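Local coordinates for CRISPR-associated endonuclease Cas9 (Campylobacter jejuni subsp. jejuni serotype O:2, PDB 5X2H), which uses a guide RNA to recognise complementary invading DNA and cuts both of its strands in CRISPR adaptive immunity, at residues F205-D208 with E209-I213; E416-K419 with Y420-C424; K121-F124 with A125-I128; V468-A471 with L472-K475. All coordinates share one frame; numbering follows the deposited sequence.

Contact 1 (F205-D208 with E209-I213); sequences FLKD and ELKLI
The carbonyl of F205 accepts the backbone N-H of E209, with F205 O and E209 N 3.0 Å apart. This i to i+4 bond is rather bent, at 141° on the hydrogen. The F205 ring turns away from this turn and packs on V168 of helix 168-175. L206 follows with a straighter bond, L210 N to L206 O at 3.2 Å and 170°. The side chain of L206 runs beside that of E209, pointing the same way, and L206 CD2 lies 4.1 Å from E209 OE2. The E209 carboxylate has its main partner elsewhere, in a salt bridge from OE1 to R111. OE2 takes a weak bond from G169 N. K207 accepts K211 N and also meets the K211 side chain. The two aliphatic chains cross at an angle, and K207 CE and K211 CE come within 3.9 Å. K207 NZ and K211 NZ remain 4.7 Å apart, so the like charges probably repel mildly. K211 holds its CG beside its own backbone N (chi1 -69°), which brings K211 CG to 3.2 Å from K207 O. D208 O closes the series by accepting L212 N at 2.9 Å. L210 packs on helix 226-236, while I213 faces helix 121-133. This is an amphipathic alpha helix packed among other helices, consistent with the helical recognition lobe of Cas9.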
loop_
_atom_site.group_PDB
_atom_site.type_symbol
_atom_site.label_atom_id
_atom_site.label_comp_id
_atom_site.label_asym_id
_atom_site.label_seq_id
_atom_site.Cartn_x
_atom_site.Cartn_y
_atom_site.Cartn_z
ATOM N N PHE A 205 -32.569 -2.016 5.653
ATOM C CA PHE A 205 -33.768 -1.259 5.997
ATOM C C PHE A 205 -34.147 -0.279 4.894
ATOM O O PHE A 205 -35.338 -0.044 4.660
ATOM C CB PHE A 205 -33.573 -0.521 7.322
ATOM C CG PHE A 205 -33.543 -1.428 8.520
ATOM C CD1 PHE A 205 -34.660 -2.169 8.868
ATOM C CD2 PHE A 205 -32.403 -1.533 9.301
ATOM C CE1 PHE A 205 -34.641 -3.005 9.970
ATOM C CE2 PHE A 205 -32.377 -2.367 10.404
ATOM C CZ PHE A 205 -33.498 -3.105 10.739
ATOM N N LEU A 206 -33.159 0.293 4.205
ATOM C CA LEU A 206 -33.467 1.189 3.097
ATOM C C LEU A 206 -33.963 0.420 1.880
ATOM O O LEU A 206 -34.754 0.951 1.091
ATOM C CB LEU A 206 -32.239 2.032 2.752
ATOM C CG LEU A 206 -31.904 3.107 3.791
ATOM C CD1 LEU A 206 -30.416 3.231 3.980
ATOM C CD2 LEU A 206 -32.500 4.448 3.388
ATOM N N LYS A 207 -33.517 -0.827 1.710
ATOM C CA LYS A 207 -34.112 -1.671 0.683
ATOM C C LYS A 207 -35.552 -2.021 1.032
ATOM O O LYS A 207 -36.401 -2.109 0.138
ATOM C CB LYS A 207 -33.277 -2.939 0.489
ATOM C CG LYS A 207 -33.666 -3.753 -0.735
ATOM C CD LYS A 207 -32.702 -4.908 -0.962
ATOM C CE LYS A 207 -32.990 -5.614 -2.278
ATOM N NZ LYS A 207 -31.978 -6.670 -2.566
ATOM N N ASP A 208 -35.848 -2.206 2.323
ATOM C CA ASP A 208 -37.224 -2.457 2.739
ATOM C C ASP A 208 -38.115 -1.256 2.451
ATOM O O ASP A 208 -39.285 -1.418 2.089
ATOM C CB ASP A 208 -37.274 -2.807 4.226
ATOM C CG ASP A 208 -36.543 -4.095 4.550
ATOM O OD1 ASP A 208 -36.443 -4.966 3.661
ATOM O OD2 ASP A 208 -36.069 -4.235 5.697
ATOM N N GLU A 209 -37.580 -0.044 2.606
ATOM C CA GLU A 209 -38.393 1.146 2.379
ATOM C C GLU A 209 -38.771 1.280 0.910
ATOM O O GLU A 209 -39.942 1.496 0.577
ATOM C CB GLU A 209 -37.655 2.394 2.863
ATOM C CG GLU A 209 -38.429 3.680 2.618
ATOM C CD GLU A 209 -37.677 4.919 3.062
ATOM O OE1 GLU A 209 -38.140 6.037 2.749
ATOM O OE2 GLU A 209 -36.623 4.777 3.718
ATOM N N LEU A 210 -37.789 1.148 0.014
ATOM C CA LEU A 210 -38.076 1.264 -1.412
ATOM C C LEU A 210 -39.020 0.164 -1.891
ATOM O O LEU A 210 -39.837 0.402 -2.788
ATOM C CB LEU A 210 -36.772 1.244 -2.210
ATOM C CG LEU A 210 -36.876 1.663 -3.676
ATOM C CD1 LEU A 210 -37.661 2.958 -3.809
ATOM C CD2 LEU A 210 -35.486 1.814 -4.284
ATOM N N LYS A 211 -38.932 -1.036 -1.309
ATOM C CA LYS A 211 -39.918 -2.068 -1.621
ATOM C C LYS A 211 -41.300 -1.675 -1.115
ATOM O O LYS A 211 -42.304 -1.890 -1.803
ATOM C CB LYS A 211 -39.498 -3.410 -1.021
ATOM C CG LYS A 211 -38.280 -4.041 -1.673
ATOM C CD LYS A 211 -37.970 -5.401 -1.058
ATOM C CE LYS A 211 -36.779 -6.057 -1.736
ATOM N NZ LYS A 211 -36.421 -7.348 -1.092
ATOM N N LEU A 212 -41.368 -1.096 0.086
ATOM C CA LEU A 212 -42.650 -0.678 0.641
ATOM C C LEU A 212 -43.243 0.479 -0.151
ATOM O O LEU A 212 -44.458 0.528 -0.374
ATOM C CB LEU A 212 -42.481 -0.292 2.111
ATOM C CG LEU A 212 -43.715 0.273 2.818
ATOM C CD1 LEU A 212 -44.809 -0.783 2.922
ATOM C CD2 LEU A 212 -43.347 0.814 4.190
ATOM N N ILE A 213 -42.400 1.420 -0.583
ATOM C CA ILE A 213 -42.894 2.570 -1.337
ATOM C C ILE A 213 -43.490 2.125 -2.665
ATOM O O ILE A 213 -44.544 2.618 -3.084
ATOM C CB ILE A 213 -41.767 3.602 -1.534
ATOM C CG1 ILE A 213 -41.414 4.263 -0.199
ATOM C CG2 ILE A 213 -42.172 4.644 -2.563
ATOM C CD1 ILE A 213 -40.249 5.234 -0.283
#

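Contact 2 (E416-K419 with Y420-C424); sequences EGKK and YDEAC. With nucleotides of chain C; nucleotides of chain B.
K419 and E422 make the tight part of this contact, at the start of helix 420-427. K419 is the N-cap residue. The backbone N-H of K419 reaches forward to E422 OE2, with N and OE2 2.8 Å apart, nearly straight at 167°. E422 OE2 receives it on the anti lone pair, the one away from OE1. The carboxylate comes back to the cap because E422 CG sits beside its own backbone N (chi1 -55°). K419 O starts the helical bonding by accepting A423 N at 3.0 Å. The K419 side chain crosses that of E422. It bends at chi3 (-80°), which brings K419 CE to 3.2 Å from E422 OE2. The extended last bond then carries K419 NZ to OP1 of nucleotide DC27 of chain C, a DNA strand, at 3.1 Å. E422 OE1 is 4.0 Å from K419 NZ, beyond a salt bridge, and may still offset part of its charge. Y420 is buried between protein and guide RNA. One ring face meets C424 SG, and the opposite face lies against the sugar of A4 of chain B. Y420 OH shares a hydrogen bond of 2.9 Å with O2' of A3 of chain B. The other side is looser. E416 is exposed. E416 OE1 and K418 NZ form a salt bridge at 3.4 Å, with a weak hydrogen bond. The stronger partner of K418 is E426, in a salt bridge. The E422 bond is one half of a capping box, here at a helix N terminus that touches both guide RNA and DNA.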
loop_
_atom_site.group_PDB
_atom_site.type_symbol
_atom_site.label_atom_id
_atom_site.label_comp_id
_atom_site.label_asym_id
_atom_site.label_seq_id
_atom_site.Cartn_x
_atom_site.Cartn_y
_atom_site.Cartn_z
ATOM N N GLU A 416 0.046 -44.991 4.370
ATOM C CA GLU A 416 0.689 -46.206 4.852
ATOM C C GLU A 416 1.367 -46.016 6.205
ATOM O O GLU A 416 2.067 -46.925 6.663
ATOM C CB GLU A 416 1.709 -46.700 3.823
ATOM C CG GLU A 416 1.135 -46.884 2.427
ATOM C CD GLU A 416 2.209 -46.991 1.362
ATOM O OE1 GLU A 416 3.406 -46.914 1.709
ATOM O OE2 GLU A 416 1.854 -47.149 0.175
ATOM N N GLY A 417 1.185 -44.863 6.843
ATOM C CA GLY A 417 1.753 -44.610 8.150
ATOM C C GLY A 417 3.114 -43.954 8.152
ATOM O O GLY A 417 3.741 -43.877 9.215
ATOM N N LYS A 418 3.589 -43.474 7.007
ATOM C CA LYS A 418 4.908 -42.870 6.915
ATOM C C LYS A 418 4.840 -41.380 7.227
ATOM O O LYS A 418 3.876 -40.698 6.865
ATOM C CB LYS A 418 5.505 -43.095 5.525
ATOM C CG LYS A 418 5.924 -44.537 5.282
ATOM C CD LYS A 418 6.223 -44.814 3.817
ATOM C CE LYS A 418 6.682 -46.253 3.626
ATOM N NZ LYS A 418 6.776 -46.636 2.190
ATOM N N LYS A 419 5.869 -40.885 7.907
ATOM C CA LYS A 419 5.940 -39.473 8.245
ATOM C C LYS A 419 6.156 -38.632 6.988
ATOM O O LYS A 419 6.446 -39.141 5.901
ATOM C CB LYS A 419 7.060 -39.221 9.254
ATOM C CG LYS A 419 6.727 -39.663 10.670
ATOM C CD LYS A 419 7.968 -39.712 11.547
ATOM C CE LYS A 419 8.766 -40.981 11.298
ATOM N NZ LYS A 419 10.039 -41.012 12.067
ATOM N N TYR A 420 6.012 -37.317 7.156
ATOM C CA TYR A 420 6.150 -36.404 6.027
ATOM C C TYR A 420 7.556 -36.450 5.440
ATOM O O TYR A 420 7.723 -36.469 4.215
ATOM C CB TYR A 420 5.789 -34.986 6.464
ATOM C CG TYR A 420 6.155 -33.911 5.469
ATOM C CD1 TYR A 420 5.381 -33.688 4.340
ATOM C CD2 TYR A 420 7.268 -33.103 5.670
ATOM C CE1 TYR A 420 5.709 -32.698 3.433
ATOM C CE2 TYR A 420 7.602 -32.110 4.771
ATOM C CZ TYR A 420 6.820 -31.913 3.655
ATOM O OH TYR A 420 7.149 -30.926 2.756
ATOM N N ASP A 421 8.581 -36.474 6.296
ATOM C CA ASP A 421 9.949 -36.495 5.788
ATOM C C ASP A 421 10.272 -37.829 5.126
ATOM O O ASP A 421 10.975 -37.866 4.109
ATOM C CB ASP A 421 10.945 -36.195 6.911
ATOM C CG ASP A 421 11.131 -37.364 7.859
ATOM O OD1 ASP A 421 10.144 -37.777 8.501
ATOM O OD2 ASP A 421 12.265 -37.880 7.952
ATOM N N GLU A 422 9.762 -38.932 5.680
ATOM C CA GLU A 422 10.007 -40.238 5.076
ATOM C C GLU A 422 9.365 -40.331 3.699
ATOM O O GLU A 422 9.942 -40.918 2.777
ATOM C CB GLU A 422 9.480 -41.350 5.981
ATOM C CG GLU A 422 10.020 -41.325 7.396
ATOM C CD GLU A 422 9.399 -42.403 8.264
ATOM O OE1 GLU A 422 10.140 -43.289 8.743
ATOM O OE2 GLU A 422 8.165 -42.370 8.456
ATOM N N ALA A 423 8.169 -39.760 3.545
ATOM C CA ALA A 423 7.521 -39.759 2.240
ATOM C C ALA A 423 8.310 -38.929 1.238
ATOM O O ALA A 423 8.469 -39.329 0.079
ATOM C CB ALA A 423 6.090 -39.235 2.367
ATOM N N CYS A 424 8.821 -37.774 1.668
ATOM C CA CYS A 424 9.585 -36.923 0.764
ATOM C C CYS A 424 10.903 -37.578 0.368
ATOM O O CYS A 424 11.338 -37.463 -0.784
ATOM C CB CYS A 424 9.827 -35.557 1.406
ATOM S SG CYS A 424 8.323 -34.571 1.671
ATOM P P DC C 27 10.076 -38.228 14.613
ATOM O OP1 DC C 27 10.097 -39.691 14.840
ATOM O OP2 DC C 27 10.700 -37.312 15.597
ATOM O "O5'" DC C 27 10.720 -37.920 13.185
ATOM C "C5'" DC C 27 11.803 -37.012 13.078
ATOM C "C4'" DC C 27 11.951 -36.536 11.648
ATOM O "O4'" DC C 27 11.064 -35.412 11.424
ATOM C "C3'" DC C 27 13.335 -36.028 11.286
ATOM O "O3'" DC C 27 14.140 -37.109 10.833
ATOM C "C2'" DC C 27 13.027 -35.050 10.161
ATOM C "C1'" DC C 27 11.720 -34.424 10.649
ATOM N N1 DC C 27 11.920 -33.208 11.497
ATOM C C2 DC C 27 12.305 -32.001 10.900
ATOM O O2 DC C 27 12.469 -31.957 9.674
ATOM N N3 DC C 27 12.486 -30.910 11.684
ATOM C C4 DC C 27 12.300 -30.996 13.003
ATOM N N4 DC C 27 12.489 -29.892 13.734
ATOM C C5 DC C 27 11.910 -32.215 13.630
ATOM C C6 DC C 27 11.731 -33.284 12.848
ATOM P P A B 4 7.451 -25.519 3.756
ATOM O OP1 A B 4 6.698 -25.044 2.572
ATOM O OP2 A B 4 7.914 -24.548 4.781
ATOM O "O5'" A B 4 6.574 -26.625 4.498
ATOM C "C5'" A B 4 6.079 -27.747 3.787
ATOM C "C4'" A B 4 5.399 -28.744 4.691
ATOM O "O4'" A B 4 6.352 -29.353 5.606
ATOM C "C3'" A B 4 4.328 -28.206 5.617
ATOM O "O3'" A B 4 3.112 -27.888 4.968
ATOM C "C2'" A B 4 4.221 -29.323 6.644
ATOM O "O2'" A B 4 3.543 -30.444 6.094
ATOM C "C1'" A B 4 5.695 -29.689 6.816
ATOM N N9 A B 4 6.283 -28.908 7.919
ATOM C C8 A B 4 7.045 -27.768 7.862
ATOM N N7 A B 4 7.379 -27.298 9.041
ATOM C C5 A B 4 6.780 -28.176 9.934
ATOM C C6 A B 4 6.750 -28.231 11.339
ATOM N N6 A B 4 7.365 -27.350 12.129
ATOM N N1 A B 4 6.060 -29.242 11.914
ATOM C C2 A B 4 5.445 -30.131 11.122
ATOM N N3 A B 4 5.399 -30.183 9.792
ATOM C C4 A B 4 6.096 -29.168 9.254
ATOM P P A B 3 12.281 -23.269 4.757
ATOM O OP1 A B 3 11.887 -22.537 3.529
ATOM O OP2 A B 3 11.905 -22.719 6.083
ATOM O "O5'" A B 3 11.722 -24.763 4.679
ATOM C "C5'" A B 3 11.856 -25.536 3.496
ATOM C "C4'" A B 3 11.108 -26.846 3.586
ATOM O "O4'" A B 3 11.795 -27.758 4.484
ATOM C "C3'" A B 3 9.698 -26.785 4.148
ATOM O "O3'" A B 3 8.732 -26.326 3.224
ATOM C "C2'" A B 3 9.473 -28.217 4.607
ATOM O "O2'" A B 3 9.211 -29.067 3.500
ATOM C "C1'" A B 3 10.849 -28.558 5.169
ATOM N N9 A B 3 10.911 -28.234 6.605
ATOM C C8 A B 3 11.443 -27.120 7.205
ATOM N N7 A B 3 11.322 -27.118 8.511
ATOM C C5 A B 3 10.651 -28.301 8.784
ATOM C C6 A B 3 10.216 -28.887 9.984
ATOM N N6 A B 3 10.406 -28.330 11.181
ATOM N N1 A B 3 9.577 -30.077 9.911
ATOM C C2 A B 3 9.390 -30.633 8.708
ATOM N N3 A B 3 9.750 -30.177 7.509
ATOM C C4 A B 3 10.384 -28.997 7.619
#

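Contact 3 (K121-F124 with A125-I128); sequences KQDF and ARVI
F124 is the residue most buried by the contact, and its ring meets I128 one turn further along the helix. I128 CD1 stands over the centre of one face of the F124 ring. It is 4.1 Å from the ring centroid and 10° off the normal, a CH-pi contact. The F124 ring reaches this place with its CG anti to the backbone N (chi1 -160°). I128 CG1 also lies 3.9 Å from F124 CE1. V127 takes the ring's edge, with its CB near the ring plane. Beyond the segments, F214 and F222 each meet F124 edge-to-face. A125 is the second residue. The methyl CB of A125 fits into the first turn, 3.3 Å from K121 O. Its N-H bonds to that same K121 O, bent to 141°. A125 also packs on I78 of helix 51-82, beyond the segments. D123 is the third. D123 O accepts V127 N at 3.0 Å. Its side chain runs back to the helix start, where OD2 takes a weak bond from S120 N, consistent with half of a capping box. At 4.2 Å, D123 OD1 and R126 NH1 are beyond a salt bridge, though their opposite charges probably attract. The chemistry is therefore divided. Apolar and CH-pi contacts line the buried side of helix 121-133, while D123 joins a weak polar cap to a weak attraction to R126, beyond salt-bridge distance.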
loop_
_atom_site.group_PDB
_atom_site.type_symbol
_atom_site.label_atom_id
_atom_site.label_comp_id
_atom_site.label_asym_id
_atom_site.label_seq_id
_atom_site.Cartn_x
_atom_site.Cartn_y
_atom_site.Cartn_z
ATOM N N LYS A 121 -44.856 11.432 -10.572
ATOM C CA LYS A 121 -43.710 10.697 -11.091
ATOM C C LYS A 121 -42.427 11.514 -11.010
ATOM O O LYS A 121 -41.337 10.932 -10.984
ATOM C CB LYS A 121 -43.974 10.234 -12.525
ATOM C CG LYS A 121 -44.298 11.326 -13.523
ATOM C CD LYS A 121 -44.741 10.697 -14.839
ATOM C CE LYS A 121 -44.725 11.693 -15.984
ATOM N NZ LYS A 121 -45.113 11.045 -17.269
ATOM N N GLN A 122 -42.529 12.845 -10.957
ATOM C CA GLN A 122 -41.362 13.653 -10.625
ATOM C C GLN A 122 -40.971 13.477 -9.162
ATOM O O GLN A 122 -39.780 13.519 -8.829
ATOM C CB GLN A 122 -41.628 15.128 -10.927
ATOM C CG GLN A 122 -41.801 15.463 -12.405
ATOM C CD GLN A 122 -43.183 15.118 -12.934
ATOM O OE1 GLN A 122 -44.046 14.648 -12.193
ATOM N NE2 GLN A 122 -43.397 15.352 -14.224
ATOM N N ASP A 123 -41.957 13.280 -8.283
ATOM C CA ASP A 123 -41.661 13.036 -6.875
ATOM C C ASP A 123 -41.067 11.650 -6.674
ATOM O O ASP A 123 -40.061 11.490 -5.973
ATOM C CB ASP A 123 -42.927 13.202 -6.034
ATOM C CG ASP A 123 -43.462 14.619 -6.056
ATOM O OD1 ASP A 123 -42.649 15.559 -6.181
ATOM O OD2 ASP A 123 -44.697 14.789 -5.951
ATOM N N PHE A 124 -41.685 10.630 -7.275
ATOM C CA PHE A 124 -41.157 9.277 -7.167
ATOM C C PHE A 124 -39.749 9.186 -7.741
ATOM O O PHE A 124 -38.923 8.412 -7.244
ATOM C CB PHE A 124 -42.089 8.292 -7.878
ATOM C CG PHE A 124 -41.910 6.861 -7.448
ATOM C CD1 PHE A 124 -41.235 6.549 -6.280
ATOM C CD2 PHE A 124 -42.419 5.825 -8.217
ATOM C CE1 PHE A 124 -41.070 5.232 -5.886
ATOM C CE2 PHE A 124 -42.257 4.507 -7.828
ATOM C CZ PHE A 124 -41.580 4.211 -6.662
ATOM N N ALA A 125 -39.457 9.975 -8.778
ATOM C CA ALA A 125 -38.126 9.966 -9.374
ATOM C C ALA A 125 -37.074 10.428 -8.375
ATOM O O ALA A 125 -36.013 9.805 -8.240
ATOM C CB ALA A 125 -38.106 10.847 -10.622
ATOM N N ARG A 126 -37.351 11.524 -7.665
ATOM C CA ARG A 126 -36.385 12.037 -6.699
ATOM C C ARG A 126 -36.288 11.140 -5.471
ATOM O O ARG A 126 -35.227 11.068 -4.845
ATOM C CB ARG A 126 -36.752 13.470 -6.304
ATOM C CG ARG A 126 -36.479 14.480 -7.413
ATOM C CD ARG A 126 -36.936 15.886 -7.057
ATOM N NE ARG A 126 -36.643 16.218 -5.669
ATOM C CZ ARG A 126 -37.549 16.640 -4.797
ATOM N NH1 ARG A 126 -38.811 16.805 -5.172
ATOM N NH2 ARG A 126 -37.189 16.908 -3.551
ATOM N N VAL A 127 -37.372 10.446 -5.120
ATOM C CA VAL A 127 -37.325 9.513 -3.998
ATOM C C VAL A 127 -36.369 8.366 -4.302
ATOM O O VAL A 127 -35.509 8.019 -3.483
ATOM C CB VAL A 127 -38.736 8.995 -3.667
ATOM C CG1 VAL A 127 -38.655 7.754 -2.791
ATOM C CG2 VAL A 127 -39.553 10.078 -2.980
ATOM N N ILE A 128 -36.508 7.761 -5.485
ATOM C CA ILE A 128 -35.641 6.650 -5.868
ATOM C C ILE A 128 -34.182 7.085 -5.861
ATOM O O ILE A 128 -33.311 6.381 -5.333
ATOM C CB ILE A 128 -36.058 6.102 -7.246
ATOM C CG1 ILE A 128 -37.446 5.459 -7.171
ATOM C CG2 ILE A 128 -35.024 5.111 -7.764
ATOM C CD1 ILE A 128 -37.988 5.033 -8.514
#

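Contact 4 (V468-A471 with L472-K475); sequences VLNA and LLKK
V468 O accepts L472 N at 3.0 Å, the first of four successive i to i+4 bonds in helix 456-476. This helix packs on strands 10-15 and 19-26 of the RNase H-like RuvC nuclease domain. L473 N to L469 O follows at 2.9 Å. K474 N to N470 O is equally short. The last, K475 N to A471 O, is weak and bent to 135°, close to the helix end. The side chains sort by face. V468 CG1 touches L472 CD1 at 4.3 Å, and both residues reach L11 or F13 of strand 10-15 and W22 of strand 19-26. V468 is about 10 Å, side chain to side chain, from D14, a predicted magnesium ligand and active-site residue. L469 crosses L473 obliquely and also lies on L11 and F13. L473 CG lies beside its own backbone N (chi1 -66°), which sets L473 CG 3.3 Å from L469 O. K475 NZ, on the exposed side, forms a salt bridge with E821. N470 is held from outside, as its OD1 accepts L441 N. That same oxygen also lies beside a methyl group of the next turn: N470 OD1 is 3.7 Å from L473 CD1.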
loop_
_atom_site.group_PDB
_atom_site.type_symbol
_atom_site.label_atom_id
_atom_site.label_comp_id
_atom_site.label_asym_id
_atom_site.label_seq_id
_atom_site.Cartn_x
_atom_site.Cartn_y
_atom_site.Cartn_z
ATOM N N VAL A 468 24.163 -1.126 -3.770
ATOM C CA VAL A 468 25.440 -0.845 -3.123
ATOM C C VAL A 468 26.375 -2.043 -3.238
ATOM O O VAL A 468 27.569 -1.888 -3.518
ATOM C CB VAL A 468 25.216 -0.436 -1.656
ATOM C CG1 VAL A 468 26.546 -0.320 -0.925
ATOM C CG2 VAL A 468 24.461 0.879 -1.586
ATOM N N LEU A 469 25.851 -3.253 -3.028
ATOM C CA LEU A 469 26.683 -4.450 -3.115
ATOM C C LEU A 469 27.235 -4.634 -4.523
ATOM O O LEU A 469 28.434 -4.880 -4.705
ATOM C CB LEU A 469 25.883 -5.682 -2.688
ATOM C CG LEU A 469 26.516 -7.046 -2.996
ATOM C CD1 LEU A 469 27.829 -7.235 -2.243
ATOM C CD2 LEU A 469 25.551 -8.177 -2.684
ATOM N N ASN A 470 26.375 -4.516 -5.538
ATOM C CA ASN A 470 26.832 -4.710 -6.910
ATOM C C ASN A 470 27.816 -3.628 -7.339
ATOM O O ASN A 470 28.725 -3.899 -8.132
ATOM C CB ASN A 470 25.636 -4.763 -7.862
ATOM C CG ASN A 470 24.875 -6.075 -7.762
ATOM O OD1 ASN A 470 25.383 -7.054 -7.218
ATOM N ND2 ASN A 470 23.656 -6.101 -8.290
ATOM N N ALA A 471 27.658 -2.404 -6.826
ATOM C CA ALA A 471 28.638 -1.359 -7.108
ATOM C C ALA A 471 29.995 -1.704 -6.509
ATOM O O ALA A 471 31.035 -1.467 -7.135
ATOM C CB ALA A 471 28.145 -0.013 -6.581
ATOM N N LEU A 472 30.005 -2.262 -5.295
ATOM C CA LEU A 472 31.260 -2.699 -4.692
ATOM C C LEU A 472 31.872 -3.854 -5.471
ATOM O O LEU A 472 33.093 -3.904 -5.662
ATOM C CB LEU A 472 31.030 -3.098 -3.234
ATOM C CG LEU A 472 30.727 -1.954 -2.265
ATOM C CD1 LEU A 472 30.218 -2.488 -0.934
ATOM C CD2 LEU A 472 31.967 -1.095 -2.063
ATOM N N LEU A 473 31.037 -4.792 -5.926
ATOM C CA LEU A 473 31.541 -5.915 -6.708
ATOM C C LEU A 473 32.170 -5.438 -8.011
ATOM O O LEU A 473 33.200 -5.968 -8.443
ATOM C CB LEU A 473 30.411 -6.908 -6.985
ATOM C CG LEU A 473 29.838 -7.644 -5.771
ATOM C CD1 LEU A 473 28.636 -8.490 -6.169
ATOM C CD2 LEU A 473 30.907 -8.504 -5.112
ATOM N N LYS A 474 31.570 -4.430 -8.649
ATOM C CA LYS A 474 32.146 -3.896 -9.876
ATOM C C LYS A 474 33.458 -3.169 -9.607
ATOM O O LYS A 474 34.352 -3.170 -10.460
ATOM C CB LYS A 474 31.155 -2.954 -10.565
ATOM C CG LYS A 474 31.474 -2.697 -12.031
ATOM C CD LYS A 474 31.465 -1.212 -12.369
ATOM C CE LYS A 474 30.056 -0.643 -12.385
ATOM N NZ LYS A 474 29.241 -1.183 -13.510
ATOM N N LYS A 475 33.598 -2.558 -8.427
ATOM C CA LYS A 475 34.779 -1.747 -8.146
ATOM C C LYS A 475 35.965 -2.599 -7.702
ATOM O O LYS A 475 37.108 -2.313 -8.076
ATOM C CB LYS A 475 34.450 -0.696 -7.084
ATOM C CG LYS A 475 35.502 0.396 -6.914
ATOM C CD LYS A 475 35.113 1.357 -5.793
ATOM C CE LYS A 475 36.147 2.460 -5.583
ATOM N NZ LYS A 475 35.986 3.590 -6.540
#

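How the contacts relate
In chain order the contacts run 3, 1, 2, 4. Each joins adjoining segments, so none closes a long loop, and they neither nest nor cross. Contact 3 lies on helix 121-133 and contact 1 on helix 203-219. These two helices pack together, with I213 CG2 3.6 Å from F124 CE1 and L210 CD1 reaching I128 CG1. They join helices 121-133 and 203-219, probably within the recognition lobe. Contact 2 starts helix 420-427, about 60 Å from contact 1 between centres, where the protein meets guide RNA and DNA. Contact 4 belongs to helix 456-476, the next helix along, but its centre is about 45 Å from that of contact 2, in the RuvC domain.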